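Local atomic coordinates of ferric iron-binding protein HitA (Pseudomonas aeruginosa PAO1, PDB entry 6IWF), a protein that binds ferric iron and, as a solute-binding protein, probably delivers it for uptake into the cell. Residues 104-109 / 211-216; 222-227 / 282-287. All coordinates share one frame; numbering follows the deposited sequence.

Contact 1: residues 104-109 / 211-216; sequences RVLAYN and RLHYFG
An antiparallel strand pair in the periplasmic-binding-protein fold brings Leu-106 against His-213 and Tyr-108 against Arg-211, both as hydrogen-bonded pairs, with Ala-107 and Leu-212 as the non-hydrogen-bonded pair between them. Leu-106 N reaches His-213 O at 2.9 Å, almost straight and in the carbonyl plane, and Leu-106 O takes the return bond from His-213 N. Tyr-108 and Arg-211 exchange a second such pair of backbone bonds.

The same two residues also meet through their side chains. The CG of Tyr-108 sits between its backbone N and carbonyl carbon (chi1 71°), and the phenol runs across the partner strand, with CD1 3.4 Å from Arg-211 O. Arg-211 bends at chi3 and presents its guanidinium side-on: NH1 lies 2.7 Å and NE 2.9 Å from Tyr-108 OH, so two N-H groups grip one oxygen, both bonds bent. That oxygen lies near the guanidinium plane, while the planes of ring and guanidinium stand 73° apart.

On the face of Ala-107, Leu-212 CD2 packs 3.8 Å from Ala-107 CB and also touches Val-105 CG2. Val-105 CG1 presses 3.4 Å from Tyr-214 CE2. On the other face Leu-106 CB meets Phe-215 CE2 at 4.0 Å. Beyond the last strand pair, a water bridges Arg-104 O and Phe-215 N.

Strand 97-108 continues the sheet on its other edge, where Val-105 and Ala-107 bond to Ile-193 and Ala-191 of strand 190-194; the Arg-104 side chain turns to helix 141-154, and Leu-118 touches both Tyr-108 and His-213.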
ATOM      1  N   ARG A 104       2.360   3.346  -7.605  1.00  3.89           N
ATOM      2  CA  ARG A 104       2.557   2.331  -8.627  1.00  4.12           C
ATOM      3  C   ARG A 104       3.582   2.816  -9.642  1.00  6.24           C
ATOM      4  O   ARG A 104       3.679   4.012  -9.939  1.00  5.42           O
ATOM      5  CB  ARG A 104       1.233   2.005  -9.331  1.00  5.88           C
ATOM      6  CG  ARG A 104       0.117   1.587  -8.368  1.00  5.03           C
ATOM      7  CD  ARG A 104       0.316   0.192  -7.888  1.00 17.58           C
ATOM      8  NE  ARG A 104       0.193  -0.799  -8.959  1.00  9.15           N
ATOM      9  CZ  ARG A 104       0.414  -2.092  -8.749  1.00 12.84           C
ATOM     10  NH1 ARG A 104       0.750  -2.499  -7.528  1.00 18.87           N
ATOM     11  NH2 ARG A 104       0.297  -2.968  -9.729  1.00 13.02           N
ATOM     12  N   VAL A 105       4.361   1.876 -10.162  1.00  5.95           N
ATOM     13  CA  VAL A 105       5.387   2.152 -11.161  1.00  5.14           C
ATOM     14  C   VAL A 105       5.382   1.021 -12.180  1.00  5.42           C
ATOM     15  O   VAL A 105       4.662   0.026 -12.037  1.00  6.24           O
ATOM     16  CB  VAL A 105       6.788   2.302 -10.532  1.00  7.00           C
ATOM     17  CG1 VAL A 105       6.808   3.470  -9.564  1.00  8.58           C
ATOM     18  CG2 VAL A 105       7.200   1.010  -9.831  1.00  6.17           C
ATOM     19  N   LEU A 106       6.205   1.181 -13.215  1.00  4.87           N
ATOM     20  CA  LEU A 106       6.504   0.127 -14.181  1.00  5.46           C
ATOM     21  C   LEU A 106       7.999  -0.178 -14.060  1.00  6.25           C
ATOM     22  O   LEU A 106       8.838   0.616 -14.499  1.00  6.75           O
ATOM     23  CB  LEU A 106       6.117   0.561 -15.607  1.00  5.45           C
ATOM     24  CG  LEU A 106       6.323  -0.485 -16.707  1.00  6.92           C
ATOM     25  CD1 LEU A 106       5.293  -1.606 -16.605  1.00  6.96           C
ATOM     26  CD2 LEU A 106       6.212   0.211 -18.057  1.00  9.02           C
ATOM     27  N   ALA A 107       8.356  -1.300 -13.441  1.00  4.83           N
ATOM     28  CA  ALA A 107       9.762  -1.700 -13.433  1.00  5.71           C
ATOM     29  C   ALA A 107      10.091  -2.301 -14.793  1.00  5.87           C
ATOM     30  O   ALA A 107       9.256  -2.987 -15.388  1.00  8.35           O
ATOM     31  CB  ALA A 107      10.045  -2.701 -12.316  1.00  7.20           C
ATOM     32  N   TYR A 108      11.277  -1.999 -15.316  1.00  5.51           N
ATOM     33  CA  TYR A 108      11.624  -2.524 -16.629  1.00  7.83           C
ATOM     34  C   TYR A 108      13.119  -2.796 -16.701  1.00  6.46           C
ATOM     35  O   TYR A 108      13.916  -2.225 -15.952  1.00  8.41           O
ATOM     36  CB  TYR A 108      11.193  -1.579 -17.761  1.00  7.97           C
ATOM     37  CG  TYR A 108      11.992  -0.292 -17.871  1.00  4.37           C
ATOM     38  CD1 TYR A 108      11.751   0.774 -17.010  1.00  6.52           C
ATOM     39  CD2 TYR A 108      12.962  -0.134 -18.855  1.00  8.59           C
ATOM     40  CE1 TYR A 108      12.471   1.958 -17.101  1.00  8.20           C
ATOM     41  CE2 TYR A 108      13.701   1.068 -18.958  1.00  8.56           C
ATOM     42  CZ  TYR A 108      13.447   2.098 -18.073  1.00 11.77           C
ATOM     43  OH  TYR A 108      14.155   3.288 -18.147  1.00 10.48           O
ATOM     44  N   ASN A 109      13.484  -3.690 -17.629  1.00  7.85           N
ATOM     45  CA  ASN A 109      14.875  -4.040 -17.870  1.00 11.48           C
ATOM     46  C   ASN A 109      15.355  -3.279 -19.093  1.00  8.76           C
ATOM     47  O   ASN A 109      14.895  -3.572 -20.210  1.00 10.45           O
ATOM     48  CB  ASN A 109      15.020  -5.544 -18.088  1.00 10.83           C
ATOM     49  CG  ASN A 109      16.467  -5.971 -18.315  1.00 17.09           C
ATOM     50  OD1 ASN A 109      17.348  -5.138 -18.536  1.00 12.22           O
ATOM     51  ND2 ASN A 109      16.710  -7.275 -18.267  1.00 20.56           N
ATOM     52  N   ARG A 211      15.216  -0.657 -13.926  1.00  8.23           N
ATOM     53  CA  ARG A 211      14.934   0.737 -13.633  1.00  9.25           C
ATOM     54  C   ARG A 211      13.433   0.900 -13.436  1.00  7.91           C
ATOM     55  O   ARG A 211      12.639   0.015 -13.765  1.00  7.36           O
ATOM     56  CB  ARG A 211      15.460   1.661 -14.743  1.00 12.22           C
ATOM     57  CG  ARG A 211      16.989   1.529 -14.968  1.00 14.91           C
ATOM     58  CD  ARG A 211      17.586   2.634 -15.848  1.00 28.58           C
ATOM     59  NE  ARG A 211      16.849   2.835 -17.095  1.00 29.49           N
ATOM     60  CZ  ARG A 211      17.398   3.223 -18.249  1.00 33.05           C
ATOM     61  NH1 ARG A 211      16.626   3.382 -19.325  1.00 16.22           N
ATOM     62  NH2 ARG A 211      18.712   3.449 -18.332  1.00 29.05           N
ATOM     63  N   LEU A 212      13.048   2.047 -12.890  1.00  8.00           N
ATOM     64  CA  LEU A 212      11.649   2.363 -12.658  1.00  7.48           C
ATOM     65  C   LEU A 212      11.192   3.400 -13.662  1.00 10.16           C
ATOM     66  O   LEU A 212      11.849   4.431 -13.854  1.00 11.96           O
ATOM     67  CB  LEU A 212      11.415   2.875 -11.234  1.00  6.91           C
ATOM     68  CG  LEU A 212      11.644   1.832 -10.146  1.00  7.70           C
ATOM     69  CD1 LEU A 212      11.093   2.344  -8.816  1.00 10.03           C
ATOM     70  CD2 LEU A 212      11.021   0.496 -10.512  1.00  8.79           C
ATOM     71  N   HIS A 213      10.059   3.125 -14.287  1.00  5.53           N
ATOM     72  CA  HIS A 213       9.364   4.083 -15.123  1.00  7.36           C
ATOM     73  C   HIS A 213       8.134   4.580 -14.380  1.00  6.54           C
ATOM     74  O   HIS A 213       7.369   3.782 -13.833  1.00  6.72           O
ATOM     75  CB  HIS A 213       8.953   3.442 -16.443  1.00  8.88           C
ATOM     76  CG  HIS A 213       8.174   4.361 -17.324  1.00 10.95           C
ATOM     77  ND1 HIS A 213       8.743   5.457 -17.935  1.00 12.99           N
ATOM     78  CD2 HIS A 213       6.865   4.372 -17.664  1.00 10.68           C
ATOM     79  CE1 HIS A 213       7.820   6.095 -18.635  1.00 14.48           C
ATOM     80  NE2 HIS A 213       6.672   5.454 -18.491  1.00 13.19           N
ATOM     81  N   TYR A 214       7.940   5.893 -14.373  1.00  7.71           N
ATOM     82  CA  TYR A 214       6.764   6.504 -13.769  1.00  8.08           C
ATOM     83  C   TYR A 214       5.841   6.964 -14.887  1.00  7.20           C
ATOM     84  O   TYR A 214       6.257   7.739 -15.759  1.00  8.62           O
ATOM     85  CB  TYR A 214       7.159   7.674 -12.868  1.00  8.27           C
ATOM     86  CG  TYR A 214       7.913   7.217 -11.665  1.00  6.74           C
ATOM     87  CD1 TYR A 214       9.266   6.891 -11.750  1.00 12.12           C
ATOM     88  CD2 TYR A 214       7.273   7.070 -10.444  1.00  9.78           C
ATOM     89  CE1 TYR A 214       9.953   6.455 -10.645  1.00 11.34           C
ATOM     90  CE2 TYR A 214       7.954   6.634  -9.334  1.00 11.18           C
ATOM     91  CZ  TYR A 214       9.286   6.325  -9.439  1.00 13.15           C
ATOM     92  OH  TYR A 214       9.951   5.880  -8.325  1.00 16.49           O
ATOM     93  N   PHE A 215       4.602   6.479 -14.869  1.00  5.89           N
ATOM     94  CA  PHE A 215       3.662   6.848 -15.926  1.00  6.20           C
ATOM     95  C   PHE A 215       3.330   8.336 -15.874  1.00  6.35           C
ATOM     96  O   PHE A 215       3.214   8.993 -16.919  1.00  9.76           O
ATOM     97  CB  PHE A 215       2.375   6.020 -15.804  1.00  4.92           C
ATOM     98  CG  PHE A 215       2.484   4.614 -16.328  1.00  5.19           C
ATOM     99  CD1 PHE A 215       2.642   4.365 -17.693  1.00  8.39           C
ATOM    100  CD2 PHE A 215       2.392   3.535 -15.462  1.00  6.67           C
ATOM    101  CE1 PHE A 215       2.720   3.052 -18.178  1.00  6.86           C
ATOM    102  CE2 PHE A 215       2.483   2.224 -15.940  1.00  4.65           C
ATOM    103  CZ  PHE A 215       2.632   1.987 -17.294  1.00  6.23           C
ATOM    104  N   GLY A 216       3.188   8.884 -14.673  1.00  7.56           N
ATOM    105  CA  GLY A 216       2.787  10.274 -14.507  1.00 11.07           C
ATOM    106  C   GLY A 216       1.498  10.618 -15.224  1.00 14.06           C
ATOM    107  O   GLY A 216       0.661   9.740 -15.455  1.00 10.78           O
TER
HETATM  108  O   HOH W   1       3.767   5.366 -12.412  1.00  6.83           O

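Contact 2: residues 222-227 / 282-287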
ATOM      1  N   ALA A 222      -0.273   5.594 -12.416  1.00  3.97           N
ATOM      2  CA  ALA A 222       0.466   6.489 -11.530  1.00  4.54           C
ATOM      3  C   ALA A 222      -0.213   6.625 -10.163  1.00  5.09           C
ATOM      4  O   ALA A 222       0.097   7.544  -9.398  1.00  4.63           O
ATOM      5  CB  ALA A 222       0.633   7.862 -12.199  1.00  5.33           C
ATOM      6  N   LEU A 223      -1.110   5.692  -9.843  1.00  4.41           N
ATOM      7  CA  LEU A 223      -1.893   5.719  -8.617  1.00  3.83           C
ATOM      8  C   LEU A 223      -1.007   5.790  -7.378  1.00  4.95           C
ATOM      9  O   LEU A 223      -0.026   5.051  -7.256  1.00  5.02           O
ATOM     10  CB  LEU A 223      -2.759   4.464  -8.559  1.00  4.97           C
ATOM     11  CG  LEU A 223      -3.650   4.308  -7.336  1.00  5.68           C
ATOM     12  CD1 LEU A 223      -4.750   5.362  -7.348  1.00  7.90           C
ATOM     13  CD2 LEU A 223      -4.243   2.862  -7.280  1.00  5.39           C
ATOM     14  N   VAL A 224      -1.373   6.676  -6.454  1.00  3.91           N
ATOM     15  CA  VAL A 224      -0.765   6.740  -5.131  1.00  4.33           C
ATOM     16  C   VAL A 224      -1.778   6.181  -4.138  1.00  4.61           C
ATOM     17  O   VAL A 224      -2.963   6.541  -4.188  1.00  5.79           O
ATOM     18  CB  VAL A 224      -0.356   8.183  -4.785  1.00  5.39           C
ATOM     19  CG1 VAL A 224      -0.063   8.342  -3.285  1.00  4.80           C
ATOM     20  CG2 VAL A 224       0.833   8.597  -5.642  1.00  5.55           C
ATOM     21  N   THR A 225      -1.320   5.304  -3.243  1.00  3.23           N
ATOM     22  CA  THR A 225      -2.159   4.728  -2.197  1.00  4.65           C
ATOM     23  C   THR A 225      -1.482   4.889  -0.839  1.00  5.97           C
ATOM     24  O   THR A 225      -0.284   5.159  -0.743  1.00  5.71           O
ATOM     25  CB  THR A 225      -2.453   3.236  -2.442  1.00  8.28           C
ATOM     26  OG1 THR A 225      -1.231   2.497  -2.495  1.00  8.51           O
ATOM     27  CG2 THR A 225      -3.203   3.043  -3.766  1.00  9.15           C
ATOM     28  N   VAL A 226      -2.251   4.714   0.234  1.00  9.19           N
ATOM     29  CA  VAL A 226      -1.727   4.952   1.579  1.00  6.84           C
ATOM     30  C   VAL A 226      -1.836   3.683   2.418  1.00 12.33           C
ATOM     31  O   VAL A 226      -2.792   2.908   2.280  1.00 15.20           O
ATOM     32  CB  VAL A 226      -2.441   6.130   2.277  1.00 16.15           C
ATOM     33  CG1 VAL A 226      -2.546   7.347   1.343  1.00 15.84           C
ATOM     34  CG2 VAL A 226      -3.807   5.724   2.758  1.00 16.17           C
ATOM     35  N   SER A 227      -0.837   3.460   3.266  1.00  6.56           N
ATOM     36  CA  SER A 227      -0.956   2.532   4.375  1.00  7.12           C
ATOM     37  C   SER A 227      -1.515   3.294   5.567  1.00  6.87           C
ATOM     38  O   SER A 227      -1.353   4.506   5.676  1.00  9.99           O
ATOM     39  CB  SER A 227       0.390   1.923   4.760  1.00 12.41           C
ATOM     40  OG  SER A 227       1.197   2.885   5.410  1.00 19.94           O
ATOM     41  N   LEU A 282       5.000  13.367  -9.106  1.00 12.97           N
ATOM     42  CA  LEU A 282       4.391  12.105  -9.514  1.00 12.06           C
ATOM     43  C   LEU A 282       3.217  12.310 -10.467  1.00 12.15           C
ATOM     44  O   LEU A 282       2.960  11.441 -11.312  1.00  9.95           O
ATOM     45  CB  LEU A 282       3.944  11.324  -8.282  1.00  8.54           C
ATOM     46  CG  LEU A 282       5.091  10.712  -7.474  1.00  9.29           C
ATOM     47  CD1 LEU A 282       4.538  10.101  -6.178  1.00  9.15           C
ATOM     48  CD2 LEU A 282       5.822   9.667  -8.300  1.00 10.46           C
ATOM     49  N   ASP A 283       2.503  13.429 -10.352  1.00  8.83           N
ATOM     50  CA  ASP A 283       1.320  13.706 -11.163  1.00  7.26           C
ATOM     51  C   ASP A 283       0.325  12.529 -11.133  1.00  7.50           C
ATOM     52  O   ASP A 283      -0.084  12.032 -12.173  1.00  8.15           O
ATOM     53  CB  ASP A 283       1.726  14.021 -12.599  1.00  7.57           C
ATOM     54  CG  ASP A 283       0.655  14.829 -13.391  1.00 11.41           C
ATOM     55  OD1 ASP A 283      -0.304  15.385 -12.814  1.00 12.53           O
ATOM     56  OD2 ASP A 283       0.806  14.920 -14.625  1.00 13.65           O
ATOM     57  N   PRO A 284      -0.087  12.090  -9.939  1.00  6.35           N
ATOM     58  CA  PRO A 284      -0.987  10.929  -9.854  1.00  6.94           C
ATOM     59  C   PRO A 284      -2.412  11.309 -10.201  1.00  7.65           C
ATOM     60  O   PRO A 284      -2.798  12.492 -10.155  1.00  6.45           O
ATOM     61  CB  PRO A 284      -0.888  10.515  -8.374  1.00  7.61           C
ATOM     62  CG  PRO A 284      -0.632  11.814  -7.659  1.00 12.21           C
ATOM     63  CD  PRO A 284       0.250  12.612  -8.599  1.00  8.59           C
ATOM     64  N   PRO A 285      -3.236  10.324 -10.535  1.00  7.02           N
ATOM     65  CA  PRO A 285      -4.669  10.582 -10.682  1.00  6.24           C
ATOM     66  C   PRO A 285      -5.244  11.135  -9.385  1.00  6.00           C
ATOM     67  O   PRO A 285      -4.726  10.895  -8.292  1.00  8.07           O
ATOM     68  CB  PRO A 285      -5.247   9.195 -11.020  1.00  8.49           C
ATOM     69  CG  PRO A 285      -4.222   8.216 -10.509  1.00  7.05           C
ATOM     70  CD  PRO A 285      -2.899   8.888 -10.618  1.00  8.08           C
ATOM     71  N   LYS A 286      -6.308  11.924  -9.518  1.00  7.73           N
ATOM     72  CA  LYS A 286      -6.916  12.596  -8.370  1.00  9.11           C
ATOM     73  C   LYS A 286      -7.895  11.647  -7.670  1.00 12.70           C
ATOM     74  O   LYS A 286      -9.116  11.805  -7.716  1.00 15.63           O
ATOM     75  CB  LYS A 286      -7.599  13.880  -8.826  1.00 11.99           C
ATOM     76  CG  LYS A 286      -6.664  14.833  -9.558  1.00 13.49           C
ATOM     77  CD  LYS A 286      -5.638  15.442  -8.596  1.00 17.41           C
ATOM     78  CE  LYS A 286      -4.962  16.665  -9.215  1.00 26.26           C
ATOM     79  NZ  LYS A 286      -3.887  17.218  -8.337  1.00 24.27           N
ATOM     80  N   LEU A 287      -7.328  10.631  -7.010  1.00  9.84           N
ATOM     81  CA  LEU A 287      -8.101   9.643  -6.268  1.00  8.56           C
ATOM     82  C   LEU A 287      -7.596   9.579  -4.838  1.00 10.71           C
ATOM     83  O   LEU A 287      -6.405   9.348  -4.618  1.00 11.18           O
ATOM     84  CB  LEU A 287      -8.002   8.244  -6.869  1.00  7.94           C
ATOM     85  CG  LEU A 287      -8.540   8.074  -8.286  1.00 10.38           C
ATOM     86  CD1 LEU A 287      -8.022   6.775  -8.886  1.00 10.43           C
ATOM     87  CD2 LEU A 287     -10.053   8.096  -8.255  1.00 13.12           C
TER
HETATM   88  O   HOH W   2      -3.618   8.724  -6.862  1.00  7.76           O
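Pro-284 and Pro-285 press on the backbone at Ala-222, and here the packing is close: Pro-284 CB lies 3.3 Å from Ala-222 O, and Pro-285 CD comes to 3.5 Å from the same oxygen. The CB of Ala-222 points at the loop and meets Pro-285 CD at 4.0 Å. Val-224 adds its CG2, which is anti to the carbonyl carbon and touches both Pro-284 CB at 3.8 Å and Leu-282 CD1, the leucine crossing it at about a right angle.

No direct hydrogen bond joins the two segments. The loop lies over the start of strand 224-231, which pairs with 97-108 and 56-59 and is probably one of the hinge strands between the two lobes of such binding proteins. Its polar link is a water accepting from Val-224 N at 3.1 Å and donating to Pro-285 O at 2.8 Å.

Away from the prolines the contact thins. Leu-223 meets Leu-287 mainly through their CD1 atoms, 3.9 Å apart, crossing at about a right angle; Leu-153 of helix 141-154 packs on both Pro-285 and Leu-287. Asp-283 and Lys-286 lie on the exposed side, where Lys-286 centres an inverse gamma turn and both side chains touch Gln-218.

Contacts 1 and 2 adjoin, their centres about 14 Å apart, and meet through strand 97-108, which pairs with both 211-213 and 224-231. A probable hydrogen bond of 3.0 Å from Arg-104 N to Leu-223 O joins them directly. Packing adds to it: Tyr-214 CD2 lies 3.7 Å from Leu-282 CD2, so this tyrosine touches Val-105 in one contact and the loop of the other. The iron site, with no iron bound to this chain, is nearer contact 1: the side chains of Val-105 and the iron ligand Tyr-197 lie about 7 Å apart, those of Leu-212 and the ligand Tyr-196 about 8 Å, whereas those of Val-224 in contact 2 and Tyr-196 are about 11 Å apart.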